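Local atomic coordinates of maltose-binding protein MalE1 (Thermotoga maritima, PDB entry 6DTU), a protein that binds malto-oligosaccharides, here maltotetraose, as a periplasmic-type binding protein and probably delivers them for uptake across the membrane. Residues 41-46 and 66-71; 85-90 and 103-108; 93-98 and 265-270. All coordinates share one frame; numbering follows the deposited sequence.

Contact 1 of 3, residues 41-46 and 66-71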
ATOM      1  N   ASP A  41       7.164   4.039  -9.305  1.00 16.42           N
ATOM      2  CA  ASP A  41       7.380   4.703 -10.579  1.00 16.90           C
ATOM      3  C   ASP A  41       6.199   4.586 -11.528  1.00 16.47           C
ATOM      4  O   ASP A  41       6.182   5.265 -12.555  1.00 16.62           O
ATOM      5  CB  ASP A  41       8.663   4.172 -11.247  1.00 13.61           C
ATOM      6  CG  ASP A  41       9.914   4.619 -10.516  1.00 22.40           C
ATOM      7  OD1 ASP A  41       9.880   5.710  -9.916  1.00 32.01           O
ATOM      8  OD2 ASP A  41      10.903   3.869 -10.507  1.00 29.15           O
ATOM      9  N   ILE A  42       5.187   3.778 -11.201  1.00 14.23           N
ATOM     10  CA  ILE A  42       4.090   3.584 -12.143  1.00 12.53           C
ATOM     11  C   ILE A  42       3.360   4.891 -12.416  1.00 13.98           C
ATOM     12  O   ILE A  42       3.110   5.249 -13.577  1.00 14.27           O
ATOM     13  CB  ILE A  42       3.121   2.495 -11.642  1.00 13.34           C
ATOM     14  CG1 ILE A  42       3.798   1.126 -11.667  1.00 14.07           C
ATOM     15  CG2 ILE A  42       1.830   2.494 -12.465  1.00 16.08           C
ATOM     16  CD1 ILE A  42       2.923   0.015 -11.057  1.00 15.61           C
ATOM     17  N   LYS A  43       2.952   5.590 -11.356  1.00 13.87           N
ATOM     18  CA  LYS A  43       2.137   6.788 -11.562  1.00 13.83           C
ATOM     19  C   LYS A  43       2.928   7.902 -12.228  1.00 16.31           C
ATOM     20  O   LYS A  43       2.405   8.607 -13.105  1.00 15.87           O
ATOM     21  CB  LYS A  43       1.509   7.291 -10.260  1.00 14.60           C
ATOM     22  CG  LYS A  43       0.707   8.560 -10.509  1.00 16.29           C
ATOM     23  CD  LYS A  43      -0.370   8.790  -9.463  1.00 17.77           C
ATOM     24  CE  LYS A  43       0.218   9.120  -8.103  1.00 16.42           C
ATOM     25  NZ  LYS A  43       0.927  10.432  -8.074  1.00 17.82           N
ATOM     26  N   SER A  44       4.167   8.105 -11.790  1.00 15.37           N
ATOM     27  CA  SER A  44       4.990   9.161 -12.374  1.00 15.51           C
ATOM     28  C   SER A  44       5.315   8.868 -13.834  1.00 16.66           C
ATOM     29  O   SER A  44       5.238   9.773 -14.679  1.00 17.05           O
ATOM     30  CB  SER A  44       6.252   9.376 -11.528  1.00 16.81           C
ATOM     31  OG  SER A  44       6.927   8.144 -11.317  1.00 18.68           O
ATOM     32  N   LYS A  45       5.623   7.604 -14.156  1.00 17.31           N
ATOM     33  CA  LYS A  45       5.821   7.223 -15.548  1.00 13.98           C
ATOM     34  C   LYS A  45       4.548   7.436 -16.356  1.00 14.31           C
ATOM     35  O   LYS A  45       4.604   7.860 -17.516  1.00 15.72           O
ATOM     36  CB  LYS A  45       6.289   5.771 -15.633  1.00 14.38           C
ATOM     37  CG  LYS A  45       6.757   5.316 -17.015  1.00 24.62           C
ATOM     38  CD  LYS A  45       7.002   3.813 -17.053  1.00 25.06           C
ATOM     39  CE  LYS A  45       7.543   3.363 -18.413  1.00 25.26           C
ATOM     40  NZ  LYS A  45       8.931   3.816 -18.650  1.00 34.86           N
ATOM     41  N   PHE A  46       3.385   7.131 -15.763  1.00 14.01           N
ATOM     42  CA  PHE A  46       2.128   7.272 -16.488  1.00 14.17           C
ATOM     43  C   PHE A  46       1.787   8.743 -16.714  1.00 15.67           C
ATOM     44  O   PHE A  46       1.329   9.123 -17.794  1.00 14.32           O
ATOM     45  CB  PHE A  46       1.033   6.544 -15.709  1.00 15.40           C
ATOM     46  CG  PHE A  46      -0.243   6.405 -16.462  1.00 13.55           C
ATOM     47  CD1 PHE A  46      -0.346   5.505 -17.513  1.00 14.85           C
ATOM     48  CD2 PHE A  46      -1.359   7.152 -16.102  1.00 14.04           C
ATOM     49  CE1 PHE A  46      -1.520   5.361 -18.208  1.00 17.86           C
ATOM     50  CE2 PHE A  46      -2.536   7.009 -16.810  1.00 16.12           C
ATOM     51  CZ  PHE A  46      -2.612   6.105 -17.855  1.00 14.46           C
ATOM     52  N   VAL A  66      -6.338   7.801  -7.777  1.00 15.03           N
ATOM     53  CA  VAL A  66      -7.502   7.960  -8.654  1.00 15.67           C
ATOM     54  C   VAL A  66      -7.826   9.431  -8.901  1.00 15.25           C
ATOM     55  O   VAL A  66      -8.039   9.847 -10.045  1.00 16.19           O
ATOM     56  CB  VAL A  66      -8.718   7.189  -8.106  1.00 14.23           C
ATOM     57  CG1 VAL A  66      -9.968   7.588  -8.853  1.00 16.14           C
ATOM     58  CG2 VAL A  66      -8.508   5.705  -8.211  1.00 15.83           C
ATOM     59  N   GLY A  67      -7.935  10.232  -7.835  1.00 15.64           N
ATOM     60  CA  GLY A  67      -8.343  11.621  -8.017  1.00 16.20           C
ATOM     61  C   GLY A  67      -7.419  12.412  -8.926  1.00 17.21           C
ATOM     62  O   GLY A  67      -7.870  13.099  -9.844  1.00 17.97           O
ATOM     63  N   GLU A  68      -6.107  12.320  -8.690  1.00 14.40           N
ATOM     64  CA  GLU A  68      -5.156  13.016  -9.551  1.00 15.62           C
ATOM     65  C   GLU A  68      -5.294  12.565 -11.006  1.00 15.88           C
ATOM     66  O   GLU A  68      -5.339  13.393 -11.922  1.00 16.23           O
ATOM     67  CB  GLU A  68      -3.735  12.796  -9.035  1.00 16.35           C
ATOM     68  CG  GLU A  68      -2.666  13.467  -9.891  1.00 18.51           C
ATOM     69  CD  GLU A  68      -1.256  13.151  -9.450  1.00 16.94           C
ATOM     70  OE1 GLU A  68      -1.051  12.199  -8.664  1.00 18.77           O
ATOM     71  OE2 GLU A  68      -0.334  13.851  -9.910  1.00 22.25           O
ATOM     72  N   LEU A  69      -5.338  11.250 -11.247  1.00 15.64           N
ATOM     73  CA  LEU A  69      -5.410  10.785 -12.623  1.00 16.66           C
ATOM     74  C   LEU A  69      -6.748  11.125 -13.281  1.00 16.56           C
ATOM     75  O   LEU A  69      -6.787  11.410 -14.482  1.00 17.21           O
ATOM     76  CB  LEU A  69      -5.092   9.297 -12.696  1.00 14.00           C
ATOM     77  CG  LEU A  69      -3.675   8.942 -12.260  1.00 14.77           C
ATOM     78  CD1 LEU A  69      -3.474   7.437 -12.318  1.00 13.85           C
ATOM     79  CD2 LEU A  69      -2.588   9.654 -13.069  1.00 18.97           C
ATOM     80  N   ALA A  70      -7.842  11.127 -12.515  1.00 13.77           N
ATOM     81  CA  ALA A  70      -9.153  11.414 -13.095  1.00 15.58           C
ATOM     82  C   ALA A  70      -9.289  12.884 -13.461  1.00 18.64           C
ATOM     83  O   ALA A  70      -9.796  13.216 -14.539  1.00 20.30           O
ATOM     84  CB  ALA A  70     -10.257  10.987 -12.129  1.00 19.01           C
ATOM     85  N   VAL A  71      -8.862  13.784 -12.569  1.00 16.75           N
ATOM     86  CA  VAL A  71      -9.018  15.211 -12.847  1.00 20.49           C
ATOM     87  C   VAL A  71      -8.089  15.653 -13.968  1.00 20.80           C
ATOM     88  O   VAL A  71      -8.377  16.635 -14.664  1.00 23.03           O
ATOM     89  CB  VAL A  71      -8.822  16.076 -11.590  1.00 22.66           C
ATOM     90  CG1 VAL A  71      -9.757  15.633 -10.486  1.00 26.31           C
ATOM     91  CG2 VAL A  71      -7.388  16.062 -11.148  1.00 20.21           C
TER
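K43 and E68 form a salt bridge between two nearly parallel helices. The ammonium NZ of K43 lies 2.7 Å from OE1 of E68 and gives it a hydrogen bond. It meets that oxygen on the syn side, 17° out of the carboxylate plane, while OE2 of E68 stays 4.1 Å from NZ. CE of K43 lies 3.4 Å from the same OE1 of E68. Both side chains leave with CG anti to the main-chain nitrogen (chi1 178° in K43); E68 then stays extended, whereas K43 folds at chi3 and chi4, which turns its end to the carboxylate. The segment axes come no closer than 11.9 Å and run at 11° to each other, a spacing bridged by side chains alone.

Both helices belong to the alpha/beta lobe of a solute-binding protein of the PBP clan, and K43 is part of the glycan pocket, its side chain about 4 Å from a bound glucose unit. W65, just before helix 66-71, makes a cation-pi contact with the same lysine. A methionine in place of K43 would probably leave the E68 carboxylate without its cationic mate and deprive W65 of its charged neighbour.

The apolar part of the contact is thin and buried. CD2 of L69 comes to the edge of the F46 ring, 4.1 Å from its CD2, close to the ring plane, and the same methyl lies 4.3 Å from CG of K43. F46 also packs on W8 of strand 4-9, which ties helix 39-49 to the sheet.

Contact 2 of 3, residues 85-90 and 103-108; sequences KNFYET and GIPYAM
Residues 85-90 run from a short 3-10 turn through an extended link, F87 and Y88, into helix 89-94, with Y88 at the N-cap position; residues 104-108 are part of the strand 100-109. The backbones stay apart, F87 and P105 being the nearest pair at 7.9 Å between CA atoms. Within the sheet the strand pairs antiparallel with its neighbour 260-268, where Y106 and A107 both face Q264 in a classic beta bulge.

The contact itself is carried by the F87 side chain, whose CB points to the strand. With CG anti to the carbonyl carbon (chi1 -70°), the ring turns the run of atoms CD1, CE1 and CZ to I104 and P105. CZ of F87 packs on the CG2 methyl of I104 at 4.2 Å, and CD1 of F87 lies equally far, 4.2 Å, from CG in the P105 ring. The carbonyl oxygen of P105 comes closer still, 3.2 Å from CE1 and 3.5 Å from CD1 of F87, at an oblique angle to the ring. M292 of helix 289-298 touches both F87 and I104, and L92 of helix 89-94 touches F87 and P105, so the phenyl group is packed between the strand and the two helices, with R305 also against it.

The interaction is thus almost wholly van der Waals, joining the entry to helix 89-94 to the sheet. The buried oxygen of P105 has no hydrogen-bond partner in the model, and the polarised C-H groups of the F87 ring, at CE1 and CD1, probably offer it a weak electrostatic compensation.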
ATOM      1  N   LYS A  85     -21.914  -5.779  -9.200  1.00 14.12           N
ATOM      2  CA  LYS A  85     -22.542  -6.096  -7.915  1.00 15.52           C
ATOM      3  C   LYS A  85     -21.683  -7.012  -7.054  1.00 14.96           C
ATOM      4  O   LYS A  85     -21.873  -7.078  -5.832  1.00 15.60           O
ATOM      5  CB  LYS A  85     -23.913  -6.741  -8.135  1.00 15.49           C
ATOM      6  CG  LYS A  85     -23.821  -8.166  -8.684  1.00 16.97           C
ATOM      7  CD  LYS A  85     -25.192  -8.736  -9.000  1.00 17.46           C
ATOM      8  CE  LYS A  85     -25.113 -10.137  -9.556  1.00 20.74           C
ATOM      9  NZ  LYS A  85     -24.521 -11.106  -8.591  1.00 22.60           N
ATOM     10  N   ASN A  86     -20.740  -7.717  -7.651  1.00 14.63           N
ATOM     11  CA  ASN A  86     -20.011  -8.716  -6.889  1.00 14.80           C
ATOM     12  C   ASN A  86     -18.841  -8.152  -6.113  1.00 14.20           C
ATOM     13  O   ASN A  86     -18.191  -8.901  -5.378  1.00 14.99           O
ATOM     14  CB  ASN A  86     -19.558  -9.841  -7.813  1.00 14.15           C
ATOM     15  CG  ASN A  86     -20.733 -10.548  -8.439  1.00 15.54           C
ATOM     16  OD1 ASN A  86     -21.647 -10.979  -7.733  1.00 19.10           O
ATOM     17  ND2 ASN A  86     -20.721 -10.685  -9.759  1.00 18.49           N
ATOM     18  N   PHE A  87     -18.551  -6.870  -6.264  1.00 13.56           N
ATOM     19  CA  PHE A  87     -17.441  -6.246  -5.567  1.00 13.00           C
ATOM     20  C   PHE A  87     -17.960  -5.430  -4.397  1.00 14.91           C
ATOM     21  O   PHE A  87     -19.034  -4.828  -4.477  1.00 14.59           O
ATOM     22  CB  PHE A  87     -16.647  -5.366  -6.541  1.00 14.33           C
ATOM     23  CG  PHE A  87     -15.888  -6.173  -7.545  1.00 13.59           C
ATOM     24  CD1 PHE A  87     -14.570  -6.499  -7.312  1.00 13.63           C
ATOM     25  CD2 PHE A  87     -16.516  -6.704  -8.662  1.00 15.87           C
ATOM     26  CE1 PHE A  87     -13.869  -7.276  -8.209  1.00 14.33           C
ATOM     27  CE2 PHE A  87     -15.826  -7.491  -9.557  1.00 18.12           C
ATOM     28  CZ  PHE A  87     -14.500  -7.772  -9.334  1.00 16.94           C
ATOM     29  N   TYR A  88     -17.194  -5.407  -3.307  1.00 15.13           N
ATOM     30  CA  TYR A  88     -17.598  -4.606  -2.157  1.00 13.62           C
ATOM     31  C   TYR A  88     -17.670  -3.141  -2.549  1.00 14.05           C
ATOM     32  O   TYR A  88     -16.800  -2.626  -3.256  1.00 13.41           O
ATOM     33  CB  TYR A  88     -16.618  -4.787  -0.997  1.00 14.62           C
ATOM     34  CG  TYR A  88     -16.839  -6.026  -0.140  1.00 17.50           C
ATOM     35  CD1 TYR A  88     -17.865  -6.079   0.794  1.00 18.00           C
ATOM     36  CD2 TYR A  88     -16.023  -7.131  -0.265  1.00 16.49           C
ATOM     37  CE1 TYR A  88     -18.069  -7.205   1.581  1.00 14.08           C
ATOM     38  CE2 TYR A  88     -16.221  -8.270   0.520  1.00 17.83           C
ATOM     39  CZ  TYR A  88     -17.236  -8.296   1.439  1.00 18.18           C
ATOM     40  OH  TYR A  88     -17.437  -9.416   2.209  1.00 20.56           O
ATOM     41  N   GLU A  89     -18.736  -2.474  -2.129  1.00 13.49           N
ATOM     42  CA  GLU A  89     -18.881  -1.066  -2.485  1.00 13.77           C
ATOM     43  C   GLU A  89     -17.776  -0.198  -1.903  1.00 16.43           C
ATOM     44  O   GLU A  89     -17.415   0.806  -2.515  1.00 15.97           O
ATOM     45  CB  GLU A  89     -20.259  -0.539  -2.110  1.00 15.13           C
ATOM     46  CG  GLU A  89     -21.348  -1.219  -2.928  1.00 19.57           C
ATOM     47  CD  GLU A  89     -22.614  -0.385  -3.040  1.00 24.45           C
ATOM     48  OE1 GLU A  89     -23.332  -0.256  -2.025  1.00 32.18           O
ATOM     49  OE2 GLU A  89     -22.888   0.149  -4.138  1.00 22.22           O
ATOM     50  N   THR A  90     -17.256  -0.537  -0.721  1.00 15.34           N
ATOM     51  CA  THR A  90     -16.096   0.187  -0.195  1.00 16.45           C
ATOM     52  C   THR A  90     -14.902   0.135  -1.152  1.00 15.48           C
ATOM     53  O   THR A  90     -14.206   1.139  -1.350  1.00 15.89           O
ATOM     54  CB  THR A  90     -15.722  -0.361   1.181  1.00 18.26           C
ATOM     55  OG1 THR A  90     -15.519  -1.781   1.099  1.00 19.81           O
ATOM     56  CG2 THR A  90     -16.797  -0.006   2.204  1.00 18.46           C
ATOM     57  N   GLY A 103     -11.790   2.294 -11.658  1.00 13.36           N
ATOM     58  CA  GLY A 103     -10.964   1.106 -11.640  1.00 14.87           C
ATOM     59  C   GLY A 103     -11.734  -0.110 -11.190  1.00 13.60           C
ATOM     60  O   GLY A 103     -12.786  -0.005 -10.559  1.00 16.35           O
ATOM     61  N   ILE A 104     -11.168  -1.269 -11.500  1.00 13.46           N
ATOM     62  CA  ILE A 104     -11.675  -2.535 -10.977  1.00 15.42           C
ATOM     63  C   ILE A 104     -10.770  -2.963  -9.836  1.00 12.84           C
ATOM     64  O   ILE A 104      -9.596  -3.340 -10.070  1.00 12.81           O
ATOM     65  CB  ILE A 104     -11.793  -3.600 -12.077  1.00 15.75           C
ATOM     66  CG1 ILE A 104     -12.767  -3.140 -13.176  1.00 20.85           C
ATOM     67  CG2 ILE A 104     -12.327  -4.909 -11.489  1.00 17.28           C
ATOM     68  CD1 ILE A 104     -13.376  -4.255 -14.000  1.00 26.89           C
ATOM     69  N   PRO A 105     -11.233  -2.935  -8.588  1.00 13.62           N
ATOM     70  CA  PRO A 105     -10.396  -3.318  -7.445  1.00 13.55           C
ATOM     71  C   PRO A 105     -10.279  -4.828  -7.332  1.00 15.11           C
ATOM     72  O   PRO A 105     -11.237  -5.575  -7.561  1.00 14.54           O
ATOM     73  CB  PRO A 105     -11.182  -2.772  -6.249  1.00 15.01           C
ATOM     74  CG  PRO A 105     -12.623  -2.858  -6.721  1.00 13.68           C
ATOM     75  CD  PRO A 105     -12.605  -2.571  -8.183  1.00 13.81           C
ATOM     76  N   TYR A 106      -9.089  -5.289  -6.975  1.00 12.49           N
ATOM     77  CA  TYR A 106      -8.918  -6.713  -6.730  1.00 11.00           C
ATOM     78  C   TYR A 106      -8.643  -7.056  -5.272  1.00 11.73           C
ATOM     79  O   TYR A 106      -8.852  -8.209  -4.879  1.00 13.52           O
ATOM     80  CB  TYR A 106      -7.850  -7.323  -7.661  1.00 12.97           C
ATOM     81  CG  TYR A 106      -6.390  -7.099  -7.288  1.00 13.63           C
ATOM     82  CD1 TYR A 106      -5.732  -7.954  -6.421  1.00 13.41           C
ATOM     83  CD2 TYR A 106      -5.653  -6.084  -7.885  1.00 12.15           C
ATOM     84  CE1 TYR A 106      -4.407  -7.753  -6.098  1.00 13.92           C
ATOM     85  CE2 TYR A 106      -4.329  -5.887  -7.571  1.00 14.77           C
ATOM     86  CZ  TYR A 106      -3.717  -6.736  -6.689  1.00 11.65           C
ATOM     87  OH  TYR A 106      -2.382  -6.539  -6.386  1.00 14.22           O
ATOM     88  N   ALA A 107      -8.202  -6.102  -4.460  1.00 12.91           N
ATOM     89  CA  ALA A 107      -7.890  -6.406  -3.069  1.00 12.67           C
ATOM     90  C   ALA A 107      -7.755  -5.119  -2.280  1.00 14.32           C
ATOM     91  O   ALA A 107      -7.450  -4.059  -2.837  1.00 14.13           O
ATOM     92  CB  ALA A 107      -6.570  -7.178  -2.942  1.00 15.62           C
ATOM     93  N   MET A 108      -7.975  -5.222  -0.978  1.00 15.07           N
ATOM     94  CA  MET A 108      -7.541  -4.190  -0.045  1.00 13.89           C
ATOM     95  C   MET A 108      -6.383  -4.721   0.795  1.00 15.13           C
ATOM     96  O   MET A 108      -6.016  -5.898   0.724  1.00 12.56           O
ATOM     97  CB  MET A 108      -8.690  -3.678   0.833  1.00 18.47           C
ATOM     98  CG  MET A 108      -9.197  -4.702   1.803  1.00 14.83           C
ATOM     99  SD  MET A 108     -10.416  -4.033   2.967  1.00 23.07           S
ATOM    100  CE  MET A 108      -9.359  -3.534   4.330  1.00 23.16           C
TER

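Contact 3 of 3, residues 93-98 and 265-270; sequences NAFSYG and GFMVNA
The turn that leads from helix 89-94 into strand 96-97 lays one aromatic ring against strand 260-268, a strand of the large mixed sheet. That ring belongs to F95, the first residue after the helix to leave helical backbone angles; its CB points to the strand, and its side chain supplies the whole first-segment share of the contact.

The far end of the ring presses on the backbone of G265. CZ of F95 stands 3.3 Å from N and 3.6 Å from CA of G265, approached obliquely. The lack of a side chain at G265 is what admits this closeness, since a CB there would point at the ring and fall 2.8 Å from CZ of F95.

M267, two residues on along the same strand, adds a Met-aromatic contact. Its sulfur lies in the plane of the F95 ring, at the edge: SD is 3.9 Å from CE1 of F95 and 5.2 Å from the ring centroid, 89° off the normal. The bend at chi3 (-80°) of M267 also brings its methyl CE to 4.0 Å from F95 CE1, and the two side chains cross at about a right angle.

In this solute-binding fold the strand lies between two neighbours in the sheet, 58-62 and 100-109: G265 and M267 pair through their backbones with G61 and I59 of the first, and P105 of the second packs on F95.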
ATOM      1  N   ASN A  93     -15.887   2.282  -4.261  1.00 14.56           N
ATOM      2  CA  ASN A  93     -15.875   3.697  -3.934  1.00 16.53           C
ATOM      3  C   ASN A  93     -14.458   4.217  -3.761  1.00 12.99           C
ATOM      4  O   ASN A  93     -14.201   5.388  -4.073  1.00 16.46           O
ATOM      5  CB  ASN A  93     -16.734   3.992  -2.702  1.00 15.75           C
ATOM      6  CG  ASN A  93     -18.233   3.804  -2.962  1.00 22.21           C
ATOM      7  OD1 ASN A  93     -18.705   3.901  -4.102  1.00 25.16           O
ATOM      8  ND2 ASN A  93     -18.987   3.528  -1.894  1.00 21.08           N
ATOM      9  N   ALA A  94     -13.522   3.374  -3.292  1.00 15.24           N
ATOM     10  CA  ALA A  94     -12.123   3.797  -3.214  1.00 14.26           C
ATOM     11  C   ALA A  94     -11.585   4.117  -4.594  1.00 14.27           C
ATOM     12  O   ALA A  94     -10.725   4.992  -4.736  1.00 14.52           O
ATOM     13  CB  ALA A  94     -11.241   2.735  -2.537  1.00 15.02           C
ATOM     14  N   PHE A  95     -12.114   3.450  -5.618  1.00 13.13           N
ATOM     15  CA  PHE A  95     -11.714   3.690  -6.998  1.00 13.62           C
ATOM     16  C   PHE A  95     -12.673   4.602  -7.745  1.00 14.71           C
ATOM     17  O   PHE A  95     -12.624   4.669  -8.981  1.00 15.60           O
ATOM     18  CB  PHE A  95     -11.518   2.366  -7.726  1.00 15.39           C
ATOM     19  CG  PHE A  95     -10.130   1.854  -7.577  1.00 11.36           C
ATOM     20  CD1 PHE A  95      -9.138   2.304  -8.429  1.00 11.66           C
ATOM     21  CD2 PHE A  95      -9.811   0.943  -6.583  1.00 14.81           C
ATOM     22  CE1 PHE A  95      -7.841   1.869  -8.295  1.00 12.47           C
ATOM     23  CE2 PHE A  95      -8.491   0.493  -6.416  1.00 13.09           C
ATOM     24  CZ  PHE A  95      -7.502   0.964  -7.287  1.00 14.43           C
ATOM     25  N   SER A  96     -13.511   5.325  -7.020  1.00 14.04           N
ATOM     26  CA  SER A  96     -14.471   6.243  -7.601  1.00 12.31           C
ATOM     27  C   SER A  96     -14.130   7.687  -7.263  1.00 13.12           C
ATOM     28  O   SER A  96     -13.578   7.973  -6.199  1.00 15.92           O
ATOM     29  CB  SER A  96     -15.865   5.899  -7.099  1.00 13.86           C
ATOM     30  OG  SER A  96     -16.231   4.598  -7.568  1.00 15.84           O
ATOM     31  N   TYR A  97     -14.446   8.592  -8.189  1.00 15.41           N
ATOM     32  CA  TYR A  97     -14.174  10.009  -7.969  1.00 16.36           C
ATOM     33  C   TYR A  97     -15.124  10.830  -8.833  1.00 18.29           C
ATOM     34  O   TYR A  97     -15.357  10.490  -9.995  1.00 18.77           O
ATOM     35  CB  TYR A  97     -12.716  10.350  -8.317  1.00 19.39           C
ATOM     36  CG  TYR A  97     -12.348  11.791  -8.020  1.00 17.34           C
ATOM     37  CD1 TYR A  97     -11.903  12.170  -6.757  1.00 19.44           C
ATOM     38  CD2 TYR A  97     -12.488  12.780  -8.990  1.00 19.05           C
ATOM     39  CE1 TYR A  97     -11.579  13.487  -6.479  1.00 17.47           C
ATOM     40  CE2 TYR A  97     -12.178  14.087  -8.717  1.00 21.27           C
ATOM     41  CZ  TYR A  97     -11.723  14.440  -7.475  1.00 23.00           C
ATOM     42  OH  TYR A  97     -11.424  15.757  -7.232  1.00 27.10           O
ATOM     43  N   GLY A  98     -15.682  11.898  -8.248  1.00 17.55           N
ATOM     44  CA  GLY A  98     -16.599  12.769  -8.972  1.00 21.57           C
ATOM     45  C   GLY A  98     -17.801  12.063  -9.561  1.00 22.02           C
ATOM     46  O   GLY A  98     -18.292  12.454 -10.629  1.00 26.70           O
ATOM     47  N   GLY A 265      -6.096  -2.029  -7.667  1.00 12.48           N
ATOM     48  CA  GLY A 265      -7.025  -2.238  -8.761  1.00 11.97           C
ATOM     49  C   GLY A 265      -6.431  -1.914 -10.115  1.00 12.70           C
ATOM     50  O   GLY A 265      -5.286  -1.481 -10.246  1.00 12.51           O
ATOM     51  N   PHE A 266      -7.255  -2.144 -11.127  1.00 12.92           N
ATOM     52  CA  PHE A 266      -6.895  -1.995 -12.527  1.00 13.73           C
ATOM     53  C   PHE A 266      -7.547  -0.730 -13.067  1.00 15.65           C
ATOM     54  O   PHE A 266      -8.772  -0.576 -12.986  1.00 14.61           O
ATOM     55  CB  PHE A 266      -7.417  -3.198 -13.320  1.00 12.92           C
ATOM     56  CG  PHE A 266      -6.819  -4.530 -12.912  1.00 15.17           C
ATOM     57  CD1 PHE A 266      -5.756  -5.075 -13.638  1.00 12.67           C
ATOM     58  CD2 PHE A 266      -7.317  -5.249 -11.822  1.00 14.44           C
ATOM     59  CE1 PHE A 266      -5.178  -6.318 -13.277  1.00 13.38           C
ATOM     60  CE2 PHE A 266      -6.737  -6.489 -11.448  1.00 12.98           C
ATOM     61  CZ  PHE A 266      -5.670  -7.018 -12.181  1.00 11.94           C
ATOM     62  N   MET A 267      -6.739   0.146 -13.663  1.00 11.10           N
ATOM     63  CA  MET A 267      -7.206   1.401 -14.237  1.00 11.52           C
ATOM     64  C   MET A 267      -6.890   1.422 -15.724  1.00 12.94           C
ATOM     65  O   MET A 267      -5.897   0.847 -16.152  1.00 12.28           O
ATOM     66  CB  MET A 267      -6.536   2.569 -13.562  1.00 10.31           C
ATOM     67  CG  MET A 267      -7.021   2.739 -12.145  1.00 12.15           C
ATOM     68  SD  MET A 267      -5.867   3.626 -11.098  1.00 13.60           S
ATOM     69  CE  MET A 267      -4.675   2.345 -10.683  1.00 13.43           C
ATOM     70  N   VAL A 268      -7.735   2.090 -16.513  1.00 11.80           N
ATOM     71  CA  VAL A 268      -7.632   2.116 -17.971  1.00 12.15           C
ATOM     72  C   VAL A 268      -7.146   3.493 -18.419  1.00 13.08           C
ATOM     73  O   VAL A 268      -7.633   4.518 -17.935  1.00 12.92           O
ATOM     74  CB  VAL A 268      -8.976   1.759 -18.635  1.00 12.86           C
ATOM     75  CG1 VAL A 268      -8.881   1.915 -20.164  1.00 14.41           C
ATOM     76  CG2 VAL A 268      -9.376   0.342 -18.265  1.00 15.65           C
ATOM     77  N   ASN A 269      -6.180   3.507 -19.338  1.00 13.91           N
ATOM     78  CA  ASN A 269      -5.630   4.747 -19.881  1.00 13.98           C
ATOM     79  C   ASN A 269      -6.666   5.414 -20.784  1.00 13.60           C
ATOM     80  O   ASN A 269      -7.010   4.876 -21.843  1.00 13.96           O
ATOM     81  CB  ASN A 269      -4.407   4.371 -20.706  1.00 12.27           C
ATOM     82  CG  ASN A 269      -3.667   5.566 -21.302  1.00 15.17           C
ATOM     83  OD1 ASN A 269      -4.087   6.715 -21.212  1.00 16.39           O
ATOM     84  ND2 ASN A 269      -2.538   5.275 -21.926  1.00 14.56           N
ATOM     85  N   ALA A 270      -7.123   6.617 -20.398  1.00 13.64           N
ATOM     86  CA  ALA A 270      -8.109   7.337 -21.199  1.00 14.33           C
ATOM     87  C   ALA A 270      -7.545   7.815 -22.529  1.00 16.14           C
ATOM     88  O   ALA A 270      -8.328   8.164 -23.430  1.00 18.38           O
ATOM     89  CB  ALA A 270      -8.682   8.524 -20.426  1.00 14.89           C
TER

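All three contacts lie in the same lobe, with contact 3 touching both others. Its centre is about 10 Å from that of contact 1 and about 11 Å from that of contact 2, whereas the centres of contacts 1 and 2 are about 19 Å apart and the two do not touch. V66 CG2 packs on F95 CD1 at 3.5 Å and F46 CZ on N269 CG at 3.6 Å, joining contacts 1 and 3. Contacts 2 and 3 share helix 89-94 and adjacent strands of one sheet, where I104 O and F266 N are 2.8 Å apart, a probable hydrogen bond. Distance from the sugar grows across the set: side chains approach glucose to about 4 Å at K43, 9 Å at F95 and 13 Å at P105.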